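Long-range contacts in diheme cytochrome c (Shewanella baltica, PDB 3U99), which probably carries electrons by way of two covalently bound c-type hemes, each with iron ligated axially by a pair of histidines: residues 11-15 with 60-65; 28-33 with 64-70; 122-126 with 137-141. All coordinates share one frame. Where two conformers were deposited one is given. Numbering follows the deposited sequence.

The three contacts illustrate how a small heme protein builds its fold around its cofactors: heme 1, held by Cys19, Cys22 and His23, and heme 2, held by Cys121, Cys124 and His125. Contacts 1 and 2 lie on the same side of the chain's centre, their centres 10 Å apart; they share Tyr64 and Leu65 on helix 55-67 and touch where Gln11 OE1 meets His68 NE2 at 3.1 Å. Contact 1 borders heme 1, whereas contact 2 reaches both hemes, heme 1 through Leu65 and heme 2 through Leu30. Contact 3 lies beyond the centre, 25 and 23 Å from contacts 1 and 2 (centre to centre), and holds a covalent cysteine, Cys124, and an axial histidine, His125, of heme 2.

Contact 1: 11-15 with 60-65; sequences QNAEY and RIEEYL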
loop_
_atom_site.group_PDB
_atom_site.type_symbol
_atom_site.label_atom_id
_atom_site.label_comp_id
_atom_site.label_asym_id
_atom_site.label_seq_id
_atom_site.Cartn_x
_atom_site.Cartn_y
_atom_site.Cartn_z
ATOM N N GLN A 11 10.450 -13.427 5.771
ATOM C CA GLN A 11 11.275 -12.288 5.434
ATOM C C GLN A 11 10.612 -10.946 5.650
ATOM O O GLN A 11 11.291 -9.945 5.856
ATOM C CB GLN A 11 11.731 -12.356 3.961
ATOM C CG GLN A 11 12.717 -13.505 3.680
ATOM C CD GLN A 11 12.831 -13.620 2.177
ATOM O OE1 GLN A 11 13.729 -13.002 1.561
ATOM N NE2 GLN A 11 11.872 -14.343 1.662
ATOM N N ASN A 12 9.290 -10.909 5.548
ATOM C CA ASN A 12 8.573 -9.638 5.669
ATOM C C ASN A 12 8.096 -9.363 7.085
ATOM O O ASN A 12 7.332 -8.457 7.310
ATOM C CB ASN A 12 7.368 -9.649 4.706
ATOM C CG ASN A 12 6.353 -10.674 5.033
ATOM O OD1 ASN A 12 6.581 -11.595 5.767
ATOM N ND2 ASN A 12 5.166 -10.463 4.453
ATOM N N ALA A 13 8.536 -10.149 8.103
ATOM C CA ALA A 13 7.985 -9.927 9.454
ATOM C C ALA A 13 8.271 -8.551 9.993
ATOM O O ALA A 13 7.364 -7.842 10.481
ATOM C CB ALA A 13 8.527 -11.030 10.363
ATOM N N GLU A 14 9.505 -8.082 9.945
ATOM C CA GLU A 14 9.852 -6.748 10.426
ATOM C C GLU A 14 9.149 -5.692 9.600
ATOM O O GLU A 14 8.646 -4.715 10.138
ATOM C CB GLU A 14 11.374 -6.568 10.372
ATOM C CG GLU A 14 11.802 -5.182 10.922
ATOM C CD GLU A 14 13.300 -5.057 11.062
ATOM O OE1 GLU A 14 14.060 -5.599 10.205
ATOM O OE2 GLU A 14 13.758 -4.383 12.007
ATOM N N TYR A 15 9.154 -5.841 8.302
ATOM C CA TYR A 15 8.456 -4.934 7.425
ATOM C C TYR A 15 6.997 -4.776 7.797
ATOM O O TYR A 15 6.452 -3.680 7.833
ATOM C CB TYR A 15 8.641 -5.454 5.971
ATOM C CG TYR A 15 7.788 -4.604 5.031
ATOM C CD1 TYR A 15 8.100 -3.294 4.751
ATOM C CD2 TYR A 15 6.660 -5.078 4.417
ATOM C CE1 TYR A 15 7.333 -2.505 3.916
ATOM C CE2 TYR A 15 5.840 -4.306 3.578
ATOM C CZ TYR A 15 6.201 -3.022 3.330
ATOM O OH TYR A 15 5.471 -2.203 2.514
ATOM N N ARG A 60 17.280 -2.208 6.932
ATOM C CA ARG A 60 16.744 -3.546 6.668
ATOM C C ARG A 60 15.428 -3.430 5.915
ATOM O O ARG A 60 15.117 -4.281 5.070
ATOM C CB ARG A 60 16.555 -4.323 7.951
ATOM C CG ARG A 60 17.848 -4.811 8.549
ATOM C CD ARG A 60 17.572 -5.869 9.621
ATOM N NE ARG A 60 16.826 -5.305 10.754
ATOM C CZ ARG A 60 17.323 -4.720 11.823
ATOM N NH1 ARG A 60 18.628 -4.613 11.985
ATOM N NH2 ARG A 60 16.490 -4.272 12.756
ATOM N N ILE A 61 14.612 -2.430 6.181
ATOM C CA ILE A 61 13.356 -2.221 5.452
ATOM C C ILE A 61 13.611 -1.915 3.989
ATOM O O ILE A 61 13.010 -2.500 3.094
ATOM C CB ILE A 61 12.536 -1.115 6.141
ATOM C CG1 ILE A 61 12.056 -1.524 7.518
ATOM C CG2 ILE A 61 11.369 -0.708 5.235
ATOM C CD1 ILE A 61 11.095 -2.582 7.547
ATOM N N GLU A 62 14.531 -0.977 3.734
ATOM C CA GLU A 62 14.876 -0.605 2.380
ATOM C C GLU A 62 15.402 -1.810 1.624
ATOM O O GLU A 62 15.043 -2.062 0.477
ATOM C CB GLU A 62 15.899 0.520 2.389
ATOM C CG GLU A 62 16.239 0.980 0.973
ATOM C CD GLU A 62 17.033 2.268 0.957
ATOM O OE1 GLU A 62 16.601 3.325 1.493
ATOM O OE2 GLU A 62 18.136 2.180 0.305
ATOM N N GLU A 63 16.293 -2.567 2.280
ATOM C CA GLU A 63 16.874 -3.710 1.614
ATOM C C GLU A 63 15.800 -4.770 1.287
ATOM O O GLU A 63 15.818 -5.349 0.188
ATOM C CB GLU A 63 17.969 -4.281 2.510
ATOM C CG GLU A 63 19.233 -3.445 2.581
ATOM C CD GLU A 63 20.073 -3.718 1.340
ATOM O OE1 GLU A 63 19.512 -4.106 0.295
ATOM O OE2 GLU A 63 21.320 -3.588 1.430
ATOM N N TYR A 64 14.861 -4.984 2.157
ATOM C CA TYR A 64 13.752 -5.908 1.942
ATOM C C TYR A 64 12.956 -5.422 0.722
ATOM O O TYR A 64 12.626 -6.188 -0.177
ATOM C CB TYR A 64 12.880 -5.995 3.240
ATOM C CG TYR A 64 11.647 -6.800 2.853
ATOM C CD1 TYR A 64 11.665 -8.172 2.688
ATOM C CD2 TYR A 64 10.429 -6.160 2.622
ATOM C CE1 TYR A 64 10.499 -8.883 2.318
ATOM C CE2 TYR A 64 9.292 -6.830 2.206
ATOM C CZ TYR A 64 9.330 -8.205 2.059
ATOM O OH TYR A 64 8.222 -8.848 1.651
ATOM N N LEU A 65 12.561 -4.146 0.705
ATOM C CA LEU A 65 11.698 -3.632 -0.342
ATOM C C LEU A 65 12.397 -3.665 -1.670
ATOM O O LEU A 65 11.772 -4.008 -2.663
ATOM C CB LEU A 65 11.263 -2.209 0.043
ATOM C CG LEU A 65 10.227 -2.108 1.166
ATOM C CD1 LEU A 65 10.061 -0.660 1.642
ATOM C CD2 LEU A 65 8.882 -2.623 0.715
HETATM O O HOH W 1 13.194 -5.907 7.048
#
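Helix 55-67 turns Ile61, Tyr64 and Leu65 toward the start of helix 13-19, and all three meet Tyr15. The Tyr64 ring enters the hollow bounded by Gln11, Asn12 and Tyr15, where Asn12 CA sits over one face, 4.3 Å from the ring centroid, in a CH-pi contact. Gln11 O approaches Tyr64 CD1 at 3.6 Å, and Tyr15 CD2 lies 3.9 Å from Tyr64 CE2, the two rings meeting obliquely with planes at 31°. Two aliphatic tips fit against Tyr15: Ile61 CD1 presses to 3.5 Å from Tyr15 CA, near the edge of the ring, and Leu65 CD2 reaches 3.6 Å from Tyr15 CE1. Such packing of an N-terminal helix that leads into a heme-binding CXXCH motif against a later helix recalls the cytochrome c fold; here Tyr15, Ile61 and Leu65 all touch heme c, and the Tyr15 hydroxyl is hydrogen-bonded to Tyr26 O. At the more exposed edge the long side chains of Glu14 and Arg60 meet in a bidentate salt bridge, with Arg60 NE to Glu14 OE1 and Arg60 NH2 to Glu14 OE2 both 2.8 Å. A water lies between Glu14 OE1, to which it donates at 3.3 Å, and Arg60 O, a weak bond at 3.2 Å.

Contact 2: 28-33 with 64-70; sequences ANLLPA and YLVQHAA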
loop_
_atom_site.group_PDB
_atom_site.type_symbol
_atom_site.label_atom_id
_atom_site.label_comp_id
_atom_site.label_asym_id
_atom_site.label_seq_id
_atom_site.Cartn_x
_atom_site.Cartn_y
_atom_site.Cartn_z
ATOM N N ALA A 28 5.634 -5.551 -1.226
ATOM C CA ALA A 28 6.798 -4.960 -1.899
ATOM C C ALA A 28 6.652 -4.944 -3.394
ATOM O O ALA A 28 7.230 -4.079 -4.081
ATOM C CB ALA A 28 8.051 -5.735 -1.554
ATOM N N ASN A 29 5.946 -5.910 -3.996
ATOM C CA ASN A 29 5.856 -6.003 -5.445
ATOM C C ASN A 29 4.881 -5.013 -6.083
ATOM O O ASN A 29 4.688 -5.066 -7.314
ATOM C CB ASN A 29 5.633 -7.425 -5.930
ATOM C CG ASN A 29 4.287 -7.967 -5.602
ATOM O OD1 ASN A 29 3.437 -7.223 -5.151
ATOM N ND2 ASN A 29 4.188 -9.276 -5.806
ATOM N N LEU A 30 4.379 -4.081 -5.296
ATOM C CA LEU A 30 3.518 -3.017 -5.842
ATOM C C LEU A 30 4.280 -1.808 -6.368
ATOM O O LEU A 30 3.674 -0.981 -7.049
ATOM C CB LEU A 30 2.479 -2.539 -4.815
ATOM C CG LEU A 30 1.461 -3.633 -4.418
ATOM C CD1 LEU A 30 0.594 -3.116 -3.290
ATOM C CD2 LEU A 30 0.600 -4.041 -5.591
ATOM N N LEU A 31 5.597 -1.698 -6.065
ATOM C CA LEU A 31 6.402 -0.639 -6.617
ATOM C C LEU A 31 7.753 -1.191 -7.044
ATOM O O LEU A 31 8.228 -2.135 -6.426
ATOM C CB LEU A 31 6.651 0.476 -5.578
ATOM C CG LEU A 31 5.472 1.345 -5.191
ATOM C CD1 LEU A 31 5.829 2.298 -4.030
ATOM C CD2 LEU A 31 4.936 2.194 -6.338
ATOM N N PRO A 32 8.368 -0.573 -8.032
ATOM C CA PRO A 32 9.753 -0.923 -8.331
ATOM C C PRO A 32 10.720 -0.329 -7.319
ATOM O O PRO A 32 10.374 0.583 -6.550
ATOM C CB PRO A 32 9.911 -0.291 -9.722
ATOM C CG PRO A 32 9.009 0.889 -9.748
ATOM C CD PRO A 32 7.821 0.461 -8.913
ATOM N N ALA A 33 11.957 -0.822 -7.354
ATOM C CA ALA A 33 12.931 -0.474 -6.348
ATOM C C ALA A 33 13.193 1.014 -6.235
ATOM O O ALA A 33 13.307 1.497 -5.106
ATOM C CB ALA A 33 14.219 -1.246 -6.611
ATOM N N TYR A 64 14.861 -4.984 2.157
ATOM C CA TYR A 64 13.752 -5.908 1.942
ATOM C C TYR A 64 12.956 -5.422 0.722
ATOM O O TYR A 64 12.626 -6.188 -0.177
ATOM C CB TYR A 64 12.880 -5.995 3.240
ATOM C CG TYR A 64 11.647 -6.800 2.853
ATOM C CD1 TYR A 64 11.665 -8.172 2.688
ATOM C CD2 TYR A 64 10.429 -6.160 2.622
ATOM C CE1 TYR A 64 10.499 -8.883 2.318
ATOM C CE2 TYR A 64 9.292 -6.830 2.206
ATOM C CZ TYR A 64 9.330 -8.205 2.059
ATOM O OH TYR A 64 8.222 -8.848 1.651
ATOM N N LEU A 65 12.561 -4.146 0.705
ATOM C CA LEU A 65 11.698 -3.632 -0.342
ATOM C C LEU A 65 12.397 -3.665 -1.670
ATOM O O LEU A 65 11.772 -4.008 -2.663
ATOM C CB LEU A 65 11.263 -2.209 0.043
ATOM C CG LEU A 65 10.227 -2.108 1.166
ATOM C CD1 LEU A 65 10.061 -0.660 1.642
ATOM C CD2 LEU A 65 8.882 -2.623 0.715
ATOM N N VAL A 66 13.668 -3.267 -1.712
ATOM C CA VAL A 66 14.390 -3.276 -2.973
ATOM C C VAL A 66 14.501 -4.676 -3.519
ATOM O O VAL A 66 14.280 -4.921 -4.708
ATOM C CB VAL A 66 15.747 -2.603 -2.761
ATOM C CG1 VAL A 66 16.637 -2.931 -3.965
ATOM C CG2 VAL A 66 15.591 -1.095 -2.574
ATOM N N GLN A 67 14.864 -5.631 -2.674
ATOM C CA GLN A 67 15.044 -7.009 -3.144
ATOM C C GLN A 67 13.781 -7.625 -3.694
ATOM O O GLN A 67 13.819 -8.380 -4.650
ATOM C CB GLN A 67 15.602 -7.817 -1.966
ATOM C CG GLN A 67 15.797 -9.259 -2.304
ATOM C CD GLN A 67 16.936 -9.455 -3.319
ATOM O OE1 GLN A 67 17.926 -8.731 -3.310
ATOM N NE2 GLN A 67 16.791 -10.442 -4.221
ATOM N N HIS A 68 12.636 -7.305 -3.092
ATOM C CA HIS A 68 11.356 -7.936 -3.404
ATOM C C HIS A 68 10.432 -7.033 -4.190
ATOM O O HIS A 68 9.257 -7.343 -4.385
ATOM C CB HIS A 68 10.667 -8.374 -2.103
ATOM C CG HIS A 68 11.510 -9.350 -1.375
ATOM N ND1 HIS A 68 12.437 -9.034 -0.441
ATOM C CD2 HIS A 68 11.549 -10.688 -1.500
ATOM C CE1 HIS A 68 13.064 -10.146 0.034
ATOM N NE2 HIS A 68 12.511 -11.137 -0.618
ATOM N N ALA A 69 10.963 -5.953 -4.742
ATOM C CA ALA A 69 10.217 -4.979 -5.519
ATOM C C ALA A 69 9.677 -5.573 -6.795
ATOM O O ALA A 69 10.116 -6.588 -7.285
ATOM C CB ALA A 69 11.122 -3.821 -5.882
ATOM N N ALA A 70 8.724 -4.825 -7.363
ATOM C CA ALA A 70 8.304 -5.102 -8.711
ATOM C C ALA A 70 9.510 -5.094 -9.628
ATOM O O ALA A 70 10.328 -4.190 -9.567
ATOM C CB ALA A 70 7.270 -4.046 -9.143
HETATM O O HOH W 2 5.963 -7.937 0.399
HETATM O O HOH W 3 12.608 -2.890 -9.203
#
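Small side chains allow close approach, a principle well illustrated at the middle of this contact. Ala28 CB fits against the end of helix 55-67 and the residue after it, 3.9 Å from Leu65 CD2, 4.1 Å from Tyr64 CE2 and 3.8 Å from His68 CB. A second alanine cluster lies further along: Ala33 CB is 4.0 Å from Val66 CG1 and 4.1 Å from Ala69 CB, and the latter methyl also meets Leu31 O at 3.4 Å. The backbones come close, consistent with the small side chains here; the Asn29 and Ala70 CA atoms are 4.2 Å apart.

Outward from these methyls the contact becomes polar. Ala70 N donates to Leu31 O at 2.9 Å, and two CA-H...O contacts lie near it, from Ala69 CA to Ala28 O at 3.4 Å and from Pro32 CA to Ala70 O at 3.5 Å. The helix ends here: Tyr64 O receives both His68 N, at 3.1 Å, and His68 ND1, at 2.9 Å, so the imidazole folds back on the last turn. At the polar edge, one water joins Ala28 N (2.9 Å) to Tyr64 OH (2.7 Å), while another accepts from Ala33 N at 2.8 Å and donates to Ala70 O at 2.6 Å, bridging the first turn of helix 33-40 to the chain leaving helix 55-67.

Pro32 is the N-cap residue of helix 33-40, and Trp36 of that helix donates to Ala28 O. The loop after a CXXCH heme site thus leads into helix 33-40 while packing on the C-terminal end of helix 55-67 and the residues after it, within a cytochrome c fold where Leu65 touches one heme and Leu30 the other.

Contact 3: 122-126 with 137-141; sequences SNCHN and TVNIP. With HEC (heme c), chain B.
In 122-126, consecutive residues are both bonded to the cofactor: Cys124 SG is linked covalently to HEC CAC at 2.0 Å, and His125 NE2 ligates HEC FE at 2.0 Å. This is the second half of a CXXCH motif, the signature of c-type heme attachment, and the segment 137-141 passes alongside it. The two run antiparallel, with CA-CA distances of 4.8 Å for Cys124 and Ile140 and 5.1 Å for His125 and Val138. Cys124 (phi/psi -112/-38) and His125 (-106/89) belong to an irregular loop, whereas Val138 (-63/136) leads into Asn139 (-141/114) and Ile140 (-89/118), which are extended.

Asn139 N donates to Cys124 O at 3.0 Å, nearly straight at 172°. Two CA-H...O contacts of 3.4 Å flank it, from Val138 CA to Cys124 O and from Cys124 CA to Asn139 O. The m rotamers of Cys124 and His125, the latter with chi2 of -83°, carry sulfur and imidazole to the porphyrin. Val138, in its t rotamer, brings CG2 to 3.3 Å from His125 CE1 and CG1 to 3.7 Å from HEC CMD. Cys124 SG lies 4.1 Å from both Ile140 CG1 and Pro141 CD, and Pro141 CD closes on Asn123 O at 3.2 Å. One water accepts from His125 ND1 at 2.8 Å and lies 3.0 Å from Thr137 OG1; another accepts from Asn126 N at 2.8 Å.

The second axial ligand, His101, comes from helix 95-101, and Phe133 meets the His125 ring edge-to-face. Strand 139-140 pairs antiparallel with strand 144-145, beyond which Trp146 is joined to Val138 by backbone hydrogen bonding.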
loop_
_atom_site.group_PDB
_atom_site.type_symbol
_atom_site.label_atom_id
_atom_site.label_comp_id
_atom_site.label_asym_id
_atom_site.label_seq_id
_atom_site.Cartn_x
_atom_site.Cartn_y
_atom_site.Cartn_z
ATOM N N SER A 122 -7.000 -2.541 2.046
ATOM C CA SER A 122 -7.638 -3.598 2.790
ATOM C C SER A 122 -9.071 -3.251 3.143
ATOM O O SER A 122 -9.818 -4.142 3.572
ATOM C CB SER A 122 -6.851 -3.870 4.059
ATOM O OG SER A 122 -6.658 -2.699 4.798
ATOM N N ASN A 123 -9.502 -1.998 2.939
ATOM C CA ASN A 123 -10.927 -1.717 3.177
ATOM C C ASN A 123 -11.758 -2.434 2.141
ATOM O O ASN A 123 -12.891 -2.777 2.464
ATOM C CB ASN A 123 -11.156 -0.211 3.091
ATOM C CG ASN A 123 -10.701 0.547 4.301
ATOM O OD1 ASN A 123 -10.489 0.019 5.388
ATOM N ND2 ASN A 123 -10.497 1.857 4.084
ATOM N N CYS A 124 -11.276 -2.684 0.962
ATOM C CA CYS A 124 -12.001 -3.291 -0.139
ATOM C C CYS A 124 -11.472 -4.689 -0.479
ATOM O O CYS A 124 -12.221 -5.577 -0.868
ATOM C CB CYS A 124 -11.925 -2.418 -1.388
ATOM S SG CYS A 124 -12.593 -0.760 -1.164
ATOM N N HIS A 125 -10.166 -4.847 -0.402
ATOM C CA HIS A 125 -9.454 -6.083 -0.676
ATOM C C HIS A 125 -9.043 -6.617 0.665
ATOM O O HIS A 125 -7.978 -6.270 1.206
ATOM C CB HIS A 125 -8.250 -5.827 -1.553
ATOM C CG HIS A 125 -8.440 -5.192 -2.881
ATOM N ND1 HIS A 125 -8.807 -5.930 -3.988
ATOM C CD2 HIS A 125 -8.238 -3.937 -3.321
ATOM C CE1 HIS A 125 -8.825 -5.112 -5.024
ATOM N NE2 HIS A 125 -8.482 -3.883 -4.678
ATOM N N ASN A 126 -9.921 -7.414 1.274
ATOM C CA ASN A 126 -9.690 -7.768 2.690
ATOM C C ASN A 126 -8.304 -8.422 2.952
ATOM O O ASN A 126 -7.761 -8.239 4.009
ATOM C CB ASN A 126 -10.952 -8.378 3.269
ATOM C CG ASN A 126 -12.070 -7.469 3.339
ATOM O OD1 ASN A 126 -13.176 -7.903 3.023
ATOM N ND2 ASN A 126 -11.915 -6.176 3.832
ATOM N N THR A 137 -13.123 -11.132 -5.237
ATOM C CA THR A 137 -13.329 -11.101 -3.809
ATOM C C THR A 137 -13.398 -9.705 -3.215
ATOM O O THR A 137 -13.581 -9.537 -2.010
ATOM C CB THR A 137 -12.267 -11.881 -3.023
ATOM O OG1 THR A 137 -10.982 -11.308 -3.293
ATOM C CG2 THR A 137 -12.233 -13.363 -3.424
ATOM N N VAL A 138 -13.319 -8.668 -4.051
ATOM C CA VAL A 138 -13.461 -7.298 -3.587
ATOM C C VAL A 138 -14.850 -7.063 -2.999
ATOM O O VAL A 138 -15.828 -7.519 -3.564
ATOM C CB VAL A 138 -13.367 -6.269 -4.766
ATOM C CG1 VAL A 138 -13.823 -4.856 -4.401
ATOM C CG2 VAL A 138 -11.941 -6.273 -5.176
ATOM N N ASN A 139 -14.908 -6.389 -1.879
ATOM C CA ASN A 139 -16.164 -6.002 -1.207
ATOM C C ASN A 139 -15.946 -4.603 -0.681
ATOM O O ASN A 139 -15.156 -4.445 0.269
ATOM C CB ASN A 139 -16.506 -7.037 -0.091
ATOM C CG ASN A 139 -17.872 -6.854 0.524
ATOM O OD1 ASN A 139 -18.570 -7.806 1.015
ATOM N ND2 ASN A 139 -18.313 -5.656 0.630
ATOM N N ILE A 140 -16.696 -3.660 -1.248
ATOM C CA ILE A 140 -16.579 -2.241 -0.927
ATOM C C ILE A 140 -17.499 -1.894 0.233
ATOM O O ILE A 140 -18.700 -2.093 0.134
ATOM C CB ILE A 140 -16.908 -1.379 -2.143
ATOM C CG1 ILE A 140 -15.962 -1.720 -3.281
ATOM C CG2 ILE A 140 -16.886 0.077 -1.728
ATOM C CD1 ILE A 140 -16.072 -0.747 -4.428
ATOM N N PRO A 141 -16.963 -1.446 1.357
ATOM C CA PRO A 141 -17.807 -1.175 2.523
ATOM C C PRO A 141 -18.881 -0.167 2.146
ATOM O O PRO A 141 -18.643 0.841 1.554
ATOM C CB PRO A 141 -16.857 -0.556 3.542
ATOM C CG PRO A 141 -15.495 -0.975 3.128
ATOM C CD PRO A 141 -15.541 -1.247 1.643
HETATM FE FE HEC B . -8.273 -2.329 -5.951
HETATM C CHA HEC B . -9.163 -4.180 -8.651
HETATM C CHB HEC B . -5.059 -3.293 -6.325
HETATM C CHC HEC B . -7.383 -0.199 -3.388
HETATM C CHD HEC B . -11.538 -1.637 -5.399
HETATM N NA HEC B . -7.301 -3.554 -7.193
HETATM C C1A HEC B . -7.805 -4.233 -8.259
HETATM C C2A HEC B . -6.804 -5.036 -8.905
HETATM C C3A HEC B . -5.655 -4.787 -8.251
HETATM C C4A HEC B . -5.955 -3.841 -7.181
HETATM C CMA HEC B . -4.270 -5.382 -8.498
HETATM C CAA HEC B . -7.029 -5.993 -10.042
HETATM C CBA HEC B . -7.726 -7.227 -9.493
HETATM C CGA HEC B . -8.095 -8.300 -10.501
HETATM O O1A HEC B . -7.474 -8.253 -11.612
HETATM O O2A HEC B . -8.793 -9.287 -10.257
HETATM N NB HEC B . -6.525 -1.855 -5.052
HETATM C C1B HEC B . -5.262 -2.353 -5.369
HETATM C C2B HEC B . -4.333 -1.761 -4.490
HETATM C C3B HEC B . -4.985 -0.885 -3.720
HETATM C C4B HEC B . -6.369 -0.954 -4.032
HETATM C CMB HEC B . -2.838 -2.149 -4.533
HETATM C CAB HEC B . -4.481 -0.020 -2.547
HETATM C CBB HEC B . -3.205 0.848 -2.944
HETATM N NC HEC B . -9.261 -1.126 -4.663
HETATM C C1C HEC B . -8.730 -0.370 -3.701
HETATM C C2C HEC B . -9.710 0.250 -2.888
HETATM C C3C HEC B . -10.900 -0.197 -3.450
HETATM C C4C HEC B . -10.615 -1.053 -4.523
HETATM C CMC HEC B . -9.491 1.076 -1.654
HETATM C CAC HEC B . -12.299 0.062 -2.932
HETATM C CBC HEC B . -12.754 1.522 -2.975
HETATM N ND HEC B . -10.007 -2.783 -6.866
HETATM C C1D HEC B . -11.239 -2.386 -6.456
HETATM C C2D HEC B . -12.226 -2.858 -7.388
HETATM C C3D HEC B . -11.578 -3.509 -8.385
HETATM C C4D HEC B . -10.153 -3.483 -7.990
HETATM C CMD HEC B . -13.708 -2.597 -7.274
HETATM C CAD HEC B . -12.219 -4.168 -9.589
HETATM C CBD HEC B . -12.478 -3.035 -10.637
HETATM C CGD HEC B . -13.424 -3.434 -11.765
HETATM O O1D HEC B . -12.944 -4.670 -12.133
HETATM O O2D HEC B . -13.703 -2.435 -12.589
HETATM O O HOH W 4 -12.268 -8.571 0.278
HETATM O O HOH W 5 -9.700 -8.553 -3.438
#